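Local coordinates for protein malonyl-CoA decarboxylase (Rhodopseudomonas palustris, PDB 4KSA) that probably catalyses the decarboxylation of malonyl-CoA to acetyl-CoA and carbon dioxide, at residues V303-V308 / G409-Y414; L187-R192 / D226-F231; L384-R389 / Y414-G419; Q176-T181 / G218-R223. All coordinates share one frame; numbering follows the deposited sequence.

Contact 1 of 4, residues V303-V308 / G409-Y414; sequences VTLSPV and GLMVNY
V303-S306 runs antiparallel to V412-Y414: T304 N donates to Y414 O (2.9 Å), and around the S306-V412 pair the bond from V412 N to S306 O is joined by a weak return bond from S306 N to V412 O. Between these backbone links, side chains take over. Y414 N donates to T304 OG1 (3.0 Å), because chi1 of 76° sets that hydroxyl between its own backbone N and carbonyl carbon, facing the neighbouring strand. T304 O receives N413 ND2 instead (2.8 Å), nearly in the plane of both the carbonyl and the amide. The N413 amide is pinned further by N394 ND2 at its OD1 and by P241 O at its ND2. T304 OG1 and S306 OG share a hydrogen bond of 2.7 Å beside the rim of the Y414 ring, with OG1 close to the ring plane. At the far end of that ring, a water accepts from Y414 OH and donates to P307 O, tying the phenol to the turn. Selenomethionine M411 bends at its third torsion; SE meets L305 CD2 at 3.6 Å, and the two side chains cross at about a right angle. V308 CG2 lies against L410 CD1 (3.6 Å) and V412 CG1. This irregular pairing joins two late strands of a sheet consistent with an acetyltransferase-like fold. On the other side of 301-304, V303 and L305 bond to F265 of the parallel strand 262-270, while strand 389-394 lies beyond 411-416. H383 of helix 378-385 stacks on Y414, and F365 of helix 347-367 packs on V308, V412 and Y414.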
loop_
_atom_site.group_PDB
_atom_site.type_symbol
_atom_site.label_atom_id
_atom_site.label_comp_id
_atom_site.label_asym_id
_atom_site.label_seq_id
_atom_site.Cartn_x
_atom_site.Cartn_y
_atom_site.Cartn_z
ATOM N N VAL A 303 -14.470 28.099 8.807
ATOM C CA VAL A 303 -13.951 29.385 9.254
ATOM C C VAL A 303 -12.697 29.266 10.113
ATOM O O VAL A 303 -12.463 28.232 10.729
ATOM C CB VAL A 303 -15.018 30.092 10.111
ATOM C CG1 VAL A 303 -15.165 29.364 11.461
ATOM C CG2 VAL A 303 -14.643 31.535 10.318
ATOM N N THR A 304 -11.904 30.330 10.185
ATOM C CA THR A 304 -10.700 30.294 11.019
ATOM C C THR A 304 -10.851 31.220 12.221
ATOM O O THR A 304 -11.866 31.882 12.375
ATOM C CB THR A 304 -9.449 30.752 10.244
ATOM O OG1 THR A 304 -9.471 32.176 10.109
ATOM C CG2 THR A 304 -9.423 30.131 8.860
ATOM N N LEU A 305 -9.844 31.235 13.081
ATOM C CA LEU A 305 -9.805 32.120 14.243
ATOM C C LEU A 305 -8.336 32.509 14.281
ATOM O O LEU A 305 -7.560 32.058 15.129
ATOM C CB LEU A 305 -10.188 31.411 15.544
ATOM C CG LEU A 305 -10.859 32.308 16.597
ATOM C CD1 LEU A 305 -10.625 31.741 17.984
ATOM C CD2 LEU A 305 -10.299 33.720 16.535
ATOM N N SER A 306 -7.974 33.344 13.320
ATOM C CA SER A 306 -6.614 33.799 13.129
ATOM C C SER A 306 -6.118 34.945 14.002
ATOM O O SER A 306 -6.887 35.622 14.684
ATOM C CB SER A 306 -6.447 34.204 11.664
ATOM O OG SER A 306 -7.050 33.247 10.800
ATOM N N PRO A 307 -4.796 35.132 14.031
ATOM C CA PRO A 307 -4.163 36.203 14.796
ATOM C C PRO A 307 -3.892 37.310 13.784
ATOM O O PRO A 307 -4.096 37.114 12.585
ATOM C CB PRO A 307 -2.885 35.554 15.311
ATOM C CG PRO A 307 -2.524 34.658 14.211
ATOM C CD PRO A 307 -3.850 34.020 13.842
ATOM N N VAL A 308 -3.457 38.471 14.257
ATOM C CA VAL A 308 -3.173 39.574 13.352
ATOM C C VAL A 308 -1.834 40.132 13.764
ATOM O O VAL A 308 -1.734 41.273 14.202
ATOM C CB VAL A 308 -4.234 40.691 13.452
ATOM C CG1 VAL A 308 -4.004 41.724 12.354
ATOM C CG2 VAL A 308 -5.633 40.089 13.373
ATOM N N GLY A 409 -4.906 42.178 21.364
ATOM C CA GLY A 409 -5.980 41.210 21.534
ATOM C C GLY A 409 -6.881 40.978 20.330
ATOM O O GLY A 409 -7.758 40.116 20.362
ATOM N N LEU A 410 -6.660 41.732 19.261
ATOM C CA LEU A 410 -7.478 41.622 18.067
ATOM C C LEU A 410 -7.236 40.355 17.251
ATOM O O LEU A 410 -6.116 40.076 16.830
ATOM C CB LEU A 410 -7.261 42.856 17.186
ATOM C CG LEU A 410 -8.268 43.161 16.069
ATOM C CD1 LEU A 410 -7.887 42.469 14.782
ATOM C CD2 LEU A 410 -9.661 42.741 16.522
HETATM N N MSE A 411 -8.304 39.590 17.042
HETATM C CA MSE A 411 -8.263 38.366 16.247
HETATM C C MSE A 411 -9.313 38.508 15.160
HETATM O O MSE A 411 -10.060 39.484 15.141
HETATM C CB MSE A 411 -8.588 37.136 17.087
HETATM C CG MSE A 411 -7.518 36.761 18.082
HETATM SE SE MSE A 411 -7.797 34.964 18.750
HETATM C CE MSE A 411 -6.596 34.017 17.550
ATOM N N VAL A 412 -9.359 37.548 14.247
ATOM C CA VAL A 412 -10.338 37.582 13.179
ATOM C C VAL A 412 -10.704 36.185 12.720
ATOM O O VAL A 412 -10.100 35.198 13.130
ATOM C CB VAL A 412 -9.832 38.338 11.954
ATOM C CG1 VAL A 412 -9.525 39.775 12.313
ATOM C CG2 VAL A 412 -8.626 37.637 11.395
ATOM N N ASN A 413 -11.726 36.114 11.880
ATOM C CA ASN A 413 -12.168 34.857 11.323
ATOM C C ASN A 413 -12.113 35.089 9.834
ATOM O O ASN A 413 -12.539 36.141 9.352
ATOM C CB ASN A 413 -13.619 34.525 11.689
ATOM C CG ASN A 413 -13.906 34.619 13.174
ATOM O OD1 ASN A 413 -14.479 35.599 13.639
ATOM N ND2 ASN A 413 -13.527 33.599 13.921
ATOM N N TYR A 414 -11.546 34.140 9.103
ATOM C CA TYR A 414 -11.527 34.248 7.655
ATOM C C TYR A 414 -12.567 33.185 7.327
ATOM O O TYR A 414 -12.697 32.200 8.052
ATOM C CB TYR A 414 -10.144 33.920 7.086
ATOM C CG TYR A 414 -9.108 35.009 7.322
ATOM C CD1 TYR A 414 -8.934 36.048 6.408
ATOM C CD2 TYR A 414 -8.292 34.990 8.463
ATOM C CE1 TYR A 414 -7.965 37.049 6.610
ATOM C CE2 TYR A 414 -7.324 35.988 8.684
ATOM C CZ TYR A 414 -7.167 37.009 7.751
ATOM O OH TYR A 414 -6.214 37.980 7.963
HETATM O O HOH W 1 -4.858 38.191 10.306
#

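Contact 2 of 4, residues L187-R192 / D226-F231; sequences LEKIIR and DEPLIF
K189 and I190, on one turn of helix 184-193, face E227 and P228 in the extended approach to strand 230-237, with both pairs of CA atoms 7.9 Å apart; side chains bridge the gap. The K189 chain reaches over E227 obliquely. Its aliphatic part supplies much of the touch, CD lying beside the carboxylate and CE 3.4 Å from D226 O. The last torsion, -73°, bends the chain and puts K189 NZ 3.3 Å from E227 OE1, a salt bridge that is weak as a hydrogen bond. The other carboxylate oxygen, E227 OE2, has a partner in Y193 OH, so the glutamate is held from two points of the same helix. A helix laid on the antiparallel strands early in the sheet is in keeping with the acetyltransferase-like fold to which this family is related. I190 forms the apolar half of the contact: with CG1 anti to the carbonyl carbon (chi1 -70°) its CD1 swings toward the strand, meeting P228 CG at 3.9 Å. The same methyl sits over one face of the F231 ring, 4.1 Å from its centroid and 25° off the normal, a CH-pi contact displaced toward the rim. I178 of strand 174-178 touches both I190 and F231. D226 OD1 forms a salt bridge with R23, whereas E188 points into the subunit interface and pairs with R206 of the second subunit.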
loop_
_atom_site.group_PDB
_atom_site.type_symbol
_atom_site.label_atom_id
_atom_site.label_comp_id
_atom_site.label_asym_id
_atom_site.label_seq_id
_atom_site.Cartn_x
_atom_site.Cartn_y
_atom_site.Cartn_z
ATOM N N LEU A 187 5.099 11.510 15.027
ATOM C CA LEU A 187 4.481 12.129 16.190
ATOM C C LEU A 187 5.516 12.778 17.089
ATOM O O LEU A 187 5.239 13.784 17.730
ATOM C CB LEU A 187 3.659 11.109 16.990
ATOM C CG LEU A 187 2.323 10.760 16.325
ATOM C CD1 LEU A 187 1.584 9.834 17.233
ATOM C CD2 LEU A 187 1.479 12.007 16.053
ATOM N N GLU A 188 6.709 12.205 17.121
ATOM C CA GLU A 188 7.787 12.730 17.949
ATOM C C GLU A 188 8.142 14.136 17.481
ATOM O O GLU A 188 8.275 15.055 18.287
ATOM C CB GLU A 188 8.999 11.802 17.857
ATOM C CG GLU A 188 10.148 12.118 18.792
ATOM C CD GLU A 188 11.106 10.933 18.941
ATOM O OE1 GLU A 188 11.022 10.220 19.971
ATOM O OE2 GLU A 188 11.933 10.706 18.029
ATOM N N LYS A 189 8.286 14.304 16.171
ATOM C CA LYS A 189 8.598 15.607 15.612
ATOM C C LYS A 189 7.468 16.572 15.953
ATOM O O LYS A 189 7.719 17.715 16.304
ATOM C CB LYS A 189 8.748 15.524 14.095
ATOM C CG LYS A 189 9.809 14.564 13.587
ATOM C CD LYS A 189 9.729 14.471 12.070
ATOM C CE LYS A 189 10.577 13.353 11.503
ATOM N NZ LYS A 189 12.047 13.614 11.525
ATOM N N ILE A 190 6.226 16.104 15.851
ATOM C CA ILE A 190 5.056 16.933 16.145
ATOM C C ILE A 190 5.080 17.462 17.581
ATOM O O ILE A 190 4.624 18.566 17.850
ATOM C CB ILE A 190 3.730 16.146 15.931
ATOM C CG1 ILE A 190 3.488 15.886 14.441
ATOM C CG2 ILE A 190 2.552 16.933 16.504
ATOM C CD1 ILE A 190 3.096 17.118 13.665
ATOM N N ILE A 191 5.615 16.672 18.501
ATOM C CA ILE A 191 5.686 17.091 19.895
ATOM C C ILE A 191 6.615 18.294 20.030
ATOM O O ILE A 191 6.634 18.958 21.055
ATOM C CB ILE A 191 6.203 15.945 20.802
ATOM C CG1 ILE A 191 5.254 14.741 20.713
ATOM C CG2 ILE A 191 6.302 16.421 22.238
ATOM C CD1 ILE A 191 5.684 13.524 21.539
ATOM N N ARG A 192 7.381 18.582 18.988
ATOM C CA ARG A 192 8.295 19.712 19.017
ATOM C C ARG A 192 7.756 20.904 18.230
ATOM O O ARG A 192 8.047 22.049 18.562
ATOM C CB ARG A 192 9.656 19.285 18.468
ATOM C CG ARG A 192 10.662 20.411 18.368
ATOM C CD ARG A 192 12.043 19.909 17.959
ATOM N NE ARG A 192 12.039 19.165 16.696
ATOM C CZ ARG A 192 11.822 17.854 16.589
ATOM N NH1 ARG A 192 11.841 17.268 15.394
ATOM N NH2 ARG A 192 11.598 17.124 17.678
ATOM N N ASP A 226 8.943 11.719 5.934
ATOM C CA ASP A 226 8.415 11.708 7.287
ATOM C C ASP A 226 8.361 13.069 7.929
ATOM O O ASP A 226 8.177 13.176 9.126
ATOM C CB ASP A 226 9.249 10.772 8.175
ATOM C CG ASP A 226 8.933 9.299 7.933
ATOM O OD1 ASP A 226 9.741 8.437 8.352
ATOM O OD2 ASP A 226 7.877 9.007 7.335
ATOM N N GLU A 227 8.498 14.120 7.144
ATOM C CA GLU A 227 8.521 15.444 7.731
ATOM C C GLU A 227 7.290 16.315 7.428
ATOM O O GLU A 227 7.029 16.669 6.271
ATOM C CB GLU A 227 9.811 16.140 7.289
ATOM C CG GLU A 227 10.189 17.336 8.125
ATOM C CD GLU A 227 10.515 16.970 9.556
ATOM O OE1 GLU A 227 11.573 16.342 9.785
ATOM O OE2 GLU A 227 9.708 17.313 10.453
ATOM N N PRO A 228 6.499 16.653 8.468
ATOM C CA PRO A 228 5.310 17.494 8.243
ATOM C C PRO A 228 5.719 18.966 8.014
ATOM O O PRO A 228 6.139 19.653 8.940
ATOM C CB PRO A 228 4.488 17.278 9.521
ATOM C CG PRO A 228 5.513 17.078 10.554
ATOM C CD PRO A 228 6.549 16.182 9.865
ATOM N N LEU A 229 5.613 19.429 6.771
ATOM C CA LEU A 229 6.000 20.787 6.419
ATOM C C LEU A 229 5.045 21.843 6.983
ATOM O O LEU A 229 5.465 22.813 7.635
ATOM C CB LEU A 229 6.078 20.905 4.907
ATOM C CG LEU A 229 6.912 19.787 4.284
ATOM C CD1 LEU A 229 7.147 20.080 2.815
ATOM C CD2 LEU A 229 8.233 19.653 5.040
ATOM N N ILE A 230 3.763 21.650 6.714
ATOM C CA ILE A 230 2.734 22.546 7.191
ATOM C C ILE A 230 1.827 21.728 8.080
ATOM O O ILE A 230 1.293 20.705 7.649
ATOM C CB ILE A 230 1.932 23.107 6.030
ATOM C CG1 ILE A 230 2.877 23.874 5.111
ATOM C CG2 ILE A 230 0.808 23.973 6.552
ATOM C CD1 ILE A 230 2.284 24.287 3.808
ATOM N N PHE A 231 1.666 22.192 9.318
ATOM C CA PHE A 231 0.835 21.545 10.338
ATOM C C PHE A 231 -0.412 22.400 10.597
ATOM O O PHE A 231 -0.302 23.543 11.037
ATOM C CB PHE A 231 1.655 21.405 11.620
ATOM C CG PHE A 231 0.941 20.715 12.726
ATOM C CD1 PHE A 231 0.361 19.470 12.522
ATOM C CD2 PHE A 231 0.854 21.297 13.984
ATOM C CE1 PHE A 231 -0.304 18.805 13.567
ATOM C CE2 PHE A 231 0.195 20.644 15.033
ATOM C CZ PHE A 231 -0.386 19.396 14.823
#

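Contact 3 of 4, residues L384-R389 / Y414-G419; sequences LGNGAR and YLYALG
A388 packs its CB over one face of the Y416 ring, 3.6 Å from the centroid and 15° off the normal, a CH-pi contact at the buried heart of this junction. N386 O lies at the edge of the same ring, in its plane, and N386 CB approaches the phenol oxygen. The ring is fixed at its far end by a hydrogen bond between Y416 OH and H383 ND1. Close by, L384 CD2 comes to the edge of the Y414 ring, 3.9 Å from CE1, and A388 CB meets Y414 CB at 4.1 Å. The chain reaches this position through a Schellman motif: helix 378-385 ends with G387 at positive phi, and A388 N turns back to H383 O before the strand begins. R389 and L415 then pair antiparallel, with L415 N to R389 O at 2.7 Å and R389 N to L415 O at 3.1 Å. Their side chains make the looser, partly exposed side. R389 and L415 run alongside each other, CD1 of the leucine lying over one guanidinium face toward its rim, and CG 3.6 Å from NH1. The chemistry thus divides: the interior is mainly aromatic and apolar, its phenol oxygen satisfied by H383, whereas outside the D391 carboxylate, paired with R389 NH1, balances the guanidinium charge and, with L415 against one face, probably limits where that group can lie.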
loop_
_atom_site.group_PDB
_atom_site.type_symbol
_atom_site.label_atom_id
_atom_site.label_comp_id
_atom_site.label_asym_id
_atom_site.label_seq_id
_atom_site.Cartn_x
_atom_site.Cartn_y
_atom_site.Cartn_z
ATOM N N LEU A 384 -6.203 34.926 2.636
ATOM C CA LEU A 384 -6.834 35.556 1.484
ATOM C C LEU A 384 -6.363 34.870 0.214
ATOM O O LEU A 384 -7.158 34.636 -0.700
ATOM C CB LEU A 384 -6.531 37.055 1.421
ATOM C CG LEU A 384 -7.081 37.904 2.583
ATOM C CD1 LEU A 384 -6.876 39.373 2.260
ATOM C CD2 LEU A 384 -8.554 37.601 2.835
ATOM N N GLY A 385 -5.072 34.541 0.168
ATOM C CA GLY A 385 -4.506 33.855 -0.984
ATOM C C GLY A 385 -5.083 32.452 -1.117
ATOM O O GLY A 385 -5.191 31.917 -2.221
ATOM N N ASN A 386 -5.457 31.848 0.003
ATOM C CA ASN A 386 -6.042 30.525 -0.047
ATOM C C ASN A 386 -7.505 30.636 -0.421
ATOM O O ASN A 386 -8.307 29.753 -0.126
ATOM C CB ASN A 386 -5.886 29.819 1.298
ATOM C CG ASN A 386 -4.628 28.974 1.360
ATOM O OD1 ASN A 386 -4.648 27.797 1.009
ATOM N ND2 ASN A 386 -3.523 29.578 1.782
ATOM N N GLY A 387 -7.849 31.742 -1.068
ATOM C CA GLY A 387 -9.219 31.963 -1.495
ATOM C C GLY A 387 -10.244 32.305 -0.427
ATOM O O GLY A 387 -11.441 32.281 -0.699
ATOM N N ALA A 388 -9.802 32.622 0.784
ATOM C CA ALA A 388 -10.751 32.957 1.833
ATOM C C ALA A 388 -11.231 34.394 1.721
ATOM O O ALA A 388 -10.723 35.180 0.909
ATOM C CB ALA A 388 -10.145 32.724 3.188
ATOM N N ARG A 389 -12.223 34.697 2.560
ATOM C CA ARG A 389 -12.886 35.998 2.668
ATOM C C ARG A 389 -12.699 36.511 4.091
ATOM O O ARG A 389 -12.847 35.745 5.043
ATOM C CB ARG A 389 -14.392 35.828 2.393
ATOM C CG ARG A 389 -15.285 37.018 2.795
ATOM C CD ARG A 389 -16.761 36.786 2.428
ATOM N NE ARG A 389 -17.557 36.290 3.552
ATOM C CZ ARG A 389 -18.649 35.530 3.427
ATOM N NH1 ARG A 389 -19.315 35.123 4.504
ATOM N NH2 ARG A 389 -19.070 35.158 2.224
ATOM N N TYR A 414 -11.546 34.140 9.103
ATOM C CA TYR A 414 -11.527 34.248 7.655
ATOM C C TYR A 414 -12.567 33.185 7.327
ATOM O O TYR A 414 -12.697 32.200 8.052
ATOM C CB TYR A 414 -10.144 33.920 7.086
ATOM C CG TYR A 414 -9.108 35.009 7.322
ATOM C CD1 TYR A 414 -8.934 36.048 6.408
ATOM C CD2 TYR A 414 -8.292 34.990 8.463
ATOM C CE1 TYR A 414 -7.965 37.049 6.610
ATOM C CE2 TYR A 414 -7.324 35.988 8.684
ATOM C CZ TYR A 414 -7.167 37.009 7.751
ATOM O OH TYR A 414 -6.214 37.980 7.963
ATOM N N LEU A 415 -13.342 33.399 6.275
ATOM C CA LEU A 415 -14.399 32.464 5.929
ATOM C C LEU A 415 -14.054 31.705 4.660
ATOM O O LEU A 415 -13.839 32.300 3.596
ATOM C CB LEU A 415 -15.722 33.238 5.778
ATOM C CG LEU A 415 -17.086 32.546 5.660
ATOM C CD1 LEU A 415 -17.243 31.947 4.271
ATOM C CD2 LEU A 415 -17.232 31.501 6.754
ATOM N N TYR A 416 -13.973 30.384 4.791
ATOM C CA TYR A 416 -13.661 29.538 3.648
ATOM C C TYR A 416 -14.949 28.923 3.150
ATOM O O TYR A 416 -15.625 28.185 3.870
ATOM C CB TYR A 416 -12.667 28.425 4.018
ATOM C CG TYR A 416 -11.222 28.872 4.098
ATOM C CD1 TYR A 416 -10.652 29.245 5.316
ATOM C CD2 TYR A 416 -10.422 28.945 2.950
ATOM C CE1 TYR A 416 -9.321 29.684 5.393
ATOM C CE2 TYR A 416 -9.086 29.386 3.017
ATOM C CZ TYR A 416 -8.552 29.755 4.245
ATOM O OH TYR A 416 -7.271 30.225 4.334
ATOM N N ALA A 417 -15.294 29.264 1.917
ATOM C CA ALA A 417 -16.500 28.753 1.288
ATOM C C ALA A 417 -16.041 27.948 0.096
ATOM O O ALA A 417 -15.589 28.506 -0.910
ATOM C CB ALA A 417 -17.386 29.897 0.833
ATOM N N LEU A 418 -16.157 26.633 0.229
ATOM C CA LEU A 418 -15.739 25.697 -0.799
ATOM C C LEU A 418 -16.475 25.874 -2.126
ATOM O O LEU A 418 -16.739 24.900 -2.829
ATOM C CB LEU A 418 -15.920 24.277 -0.260
ATOM C CG LEU A 418 -15.417 23.089 -1.069
ATOM C CD1 LEU A 418 -14.038 23.368 -1.639
ATOM C CD2 LEU A 418 -15.401 21.870 -0.153
ATOM N N GLY A 419 -16.800 27.122 -2.457
ATOM C CA GLY A 419 -17.484 27.434 -3.697
ATOM C C GLY A 419 -16.926 28.705 -4.319
ATOM O O GLY A 419 -17.114 28.977 -5.512
#

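Contact 4 of 4, residues Q176-T181 / G218-R223; sequences QRIDWT and GFFHPR
F220 turns its ring toward the strand 174-178, CE2 meeting Q176 CB at 3.8 Å and CZ lying 4.5 Å from I178 CD1. A second flat group, the H221 imidazole, receives R223 N at its ND1 edge, in the ring plane, and packs edge-to-face with F168. The two strands are the first antiparallel pair of a mixed sheet consistent with an acetyltransferase-like fold, their short axes 134° apart in direction. One hydrogen-bonded pair joins them here: Q176 N to G218 O and G218 N to Q176 O, both 2.8 Å. Beside this pair I178 CD1 rests directly on the glycine backbone, 3.8 Å from G218 CA. Helix 184-193 covers this face, with L187 and I190 on I178 and I186 on F220. Beyond the strands the chain meets its partners: W180 NE1 bonds to E188 of the second subunit, and R223 makes a cation-pi contact with F172 of the third. D179-T181 forms an Asx turn around W180, D179 OD1 accepting from T181 N; the same oxygen uses its syn lone pair to take T181 OG1 at 2.7 Å.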
loop_
_atom_site.group_PDB
_atom_site.type_symbol
_atom_site.label_atom_id
_atom_site.label_comp_id
_atom_site.label_asym_id
_atom_site.label_seq_id
_atom_site.Cartn_x
_atom_site.Cartn_y
_atom_site.Cartn_z
ATOM N N GLN A 176 -2.097 14.621 5.112
ATOM C CA GLN A 176 -2.323 13.442 5.921
ATOM C C GLN A 176 -2.923 13.864 7.246
ATOM O O GLN A 176 -2.545 14.895 7.802
ATOM C CB GLN A 176 -1.008 12.684 6.174
ATOM C CG GLN A 176 -0.674 11.679 5.101
ATOM C CD GLN A 176 -1.786 10.672 4.931
ATOM O OE1 GLN A 176 -2.107 9.928 5.863
ATOM N NE2 GLN A 176 -2.402 10.652 3.746
ATOM N N ARG A 177 -3.867 13.087 7.757
ATOM C CA ARG A 177 -4.426 13.444 9.032
ATOM C C ARG A 177 -3.393 12.965 10.017
ATOM O O ARG A 177 -2.731 11.959 9.775
ATOM C CB ARG A 177 -5.748 12.739 9.291
ATOM C CG ARG A 177 -6.186 12.895 10.723
ATOM C CD ARG A 177 -7.575 12.386 10.982
ATOM N NE ARG A 177 -7.773 12.297 12.423
ATOM C CZ ARG A 177 -8.894 11.895 13.012
ATOM N NH1 ARG A 177 -9.945 11.543 12.273
ATOM N NH2 ARG A 177 -8.953 11.841 14.341
ATOM N N ILE A 178 -3.238 13.691 11.112
ATOM C CA ILE A 178 -2.274 13.318 12.122
ATOM C C ILE A 178 -3.030 12.952 13.387
ATOM O O ILE A 178 -3.786 13.757 13.945
ATOM C CB ILE A 178 -1.292 14.476 12.383
ATOM C CG1 ILE A 178 -0.490 14.736 11.105
ATOM C CG2 ILE A 178 -0.414 14.170 13.577
ATOM C CD1 ILE A 178 0.542 15.800 11.231
ATOM N N ASP A 179 -2.845 11.718 13.826
ATOM C CA ASP A 179 -3.519 11.246 15.008
ATOM C C ASP A 179 -2.693 10.145 15.651
ATOM O O ASP A 179 -1.523 9.963 15.308
ATOM C CB ASP A 179 -4.921 10.737 14.655
ATOM C CG ASP A 179 -4.903 9.659 13.591
ATOM O OD1 ASP A 179 -4.173 8.666 13.781
ATOM O OD2 ASP A 179 -5.613 9.796 12.567
ATOM N N TRP A 180 -3.316 9.427 16.578
ATOM C CA TRP A 180 -2.676 8.355 17.319
ATOM C C TRP A 180 -2.291 7.157 16.439
ATOM O O TRP A 180 -1.499 6.296 16.861
ATOM C CB TRP A 180 -3.587 7.894 18.471
ATOM C CG TRP A 180 -2.834 7.267 19.600
ATOM C CD1 TRP A 180 -3.058 6.043 20.162
ATOM C CD2 TRP A 180 -1.709 7.826 20.288
ATOM N NE1 TRP A 180 -2.137 5.803 21.159
ATOM C CE2 TRP A 180 -1.298 6.882 21.258
ATOM C CE3 TRP A 180 -1.008 9.034 20.179
ATOM C CZ2 TRP A 180 -0.216 7.107 22.112
ATOM C CZ3 TRP A 180 0.067 9.259 21.028
ATOM C CH2 TRP A 180 0.453 8.299 21.984
ATOM N N THR A 181 -2.840 7.085 15.229
ATOM C CA THR A 181 -2.455 5.993 14.354
ATOM C C THR A 181 -1.307 6.437 13.474
ATOM O O THR A 181 -0.839 5.666 12.625
ATOM C CB THR A 181 -3.566 5.502 13.427
ATOM O OG1 THR A 181 -3.734 6.420 12.347
ATOM C CG2 THR A 181 -4.827 5.345 14.181
ATOM N N GLY A 218 -1.395 17.397 8.287
ATOM C CA GLY A 218 -0.028 17.680 7.931
ATOM C C GLY A 218 0.153 17.597 6.439
ATOM O O GLY A 218 -0.564 16.861 5.761
ATOM N N PHE A 219 1.093 18.382 5.922
ATOM C CA PHE A 219 1.413 18.354 4.501
ATOM C C PHE A 219 2.805 17.754 4.372
ATOM O O PHE A 219 3.758 18.211 5.006
ATOM C CB PHE A 219 1.352 19.751 3.906
ATOM C CG PHE A 219 -0.042 20.188 3.583
ATOM C CD1 PHE A 219 -0.673 19.729 2.434
ATOM C CD2 PHE A 219 -0.752 21.005 4.463
ATOM C CE1 PHE A 219 -1.995 20.074 2.164
ATOM C CE2 PHE A 219 -2.071 21.352 4.201
ATOM C CZ PHE A 219 -2.695 20.886 3.051
ATOM N N PHE A 220 2.904 16.700 3.576
ATOM C CA PHE A 220 4.157 16.004 3.403
ATOM C C PHE A 220 4.594 16.063 1.965
ATOM O O PHE A 220 3.768 16.076 1.057
ATOM C CB PHE A 220 4.006 14.535 3.816
ATOM C CG PHE A 220 3.725 14.339 5.280
ATOM C CD1 PHE A 220 4.752 14.037 6.165
ATOM C CD2 PHE A 220 2.444 14.523 5.790
ATOM C CE1 PHE A 220 4.523 13.928 7.550
ATOM C CE2 PHE A 220 2.198 14.421 7.186
ATOM C CZ PHE A 220 3.250 14.123 8.062
ATOM N N HIS A 221 5.902 16.123 1.759
ATOM C CA HIS A 221 6.453 16.103 0.418
ATOM C C HIS A 221 7.556 15.038 0.431
ATOM O O HIS A 221 8.311 14.916 1.388
ATOM C CB HIS A 221 7.013 17.470 0.037
ATOM C CG HIS A 221 7.357 17.588 -1.412
ATOM N ND1 HIS A 221 8.343 16.829 -2.005
ATOM C CD2 HIS A 221 6.833 18.362 -2.392
ATOM C CE1 HIS A 221 8.412 17.132 -3.289
ATOM N NE2 HIS A 221 7.508 18.061 -3.550
ATOM N N PRO A 222 7.637 14.231 -0.629
ATOM C CA PRO A 222 8.661 13.183 -0.698
ATOM C C PRO A 222 10.115 13.652 -0.516
ATOM O O PRO A 222 10.959 12.852 -0.125
ATOM C CB PRO A 222 8.411 12.541 -2.071
ATOM C CG PRO A 222 7.752 13.643 -2.879
ATOM C CD PRO A 222 6.837 14.292 -1.871
ATOM N N ARG A 223 10.412 14.931 -0.789
ATOM C CA ARG A 223 11.780 15.449 -0.642
ATOM C C ARG A 223 12.270 15.375 0.790
ATOM O O ARG A 223 13.456 15.210 1.021
ATOM C CB ARG A 223 11.900 16.909 -1.097
ATOM C CG ARG A 223 11.861 17.131 -2.586
ATOM C CD ARG A 223 13.072 16.552 -3.298
ATOM N NE ARG A 223 12.993 16.830 -4.729
ATOM C CZ ARG A 223 14.029 16.793 -5.559
ATOM N NH1 ARG A 223 13.854 17.067 -6.849
ATOM N NH2 ARG A 223 15.238 16.486 -5.096
#

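Overall arrangement
The four contacts fall into two clusters on one mixed sheet. Contacts 2 and 4, centres 8 Å apart, meet through strands 230-237 and 214-220, where L229 N and F219 O lie 2.8 Å apart; both also touch the second subunit. Contacts 1 and 3, centres 13 Å apart, share Y414 on strand 411-416, and T304 CG2 packs on Y416 CE1. Between the clusters centres lie 23 to 25 Å apart; nearest atoms of contacts 3 and 4 are about 7 Å apart, without touching. Strand 262-270 separates 230-237 from 301-304. All four lie away from H162, which binds magnesium in a structure of this protein.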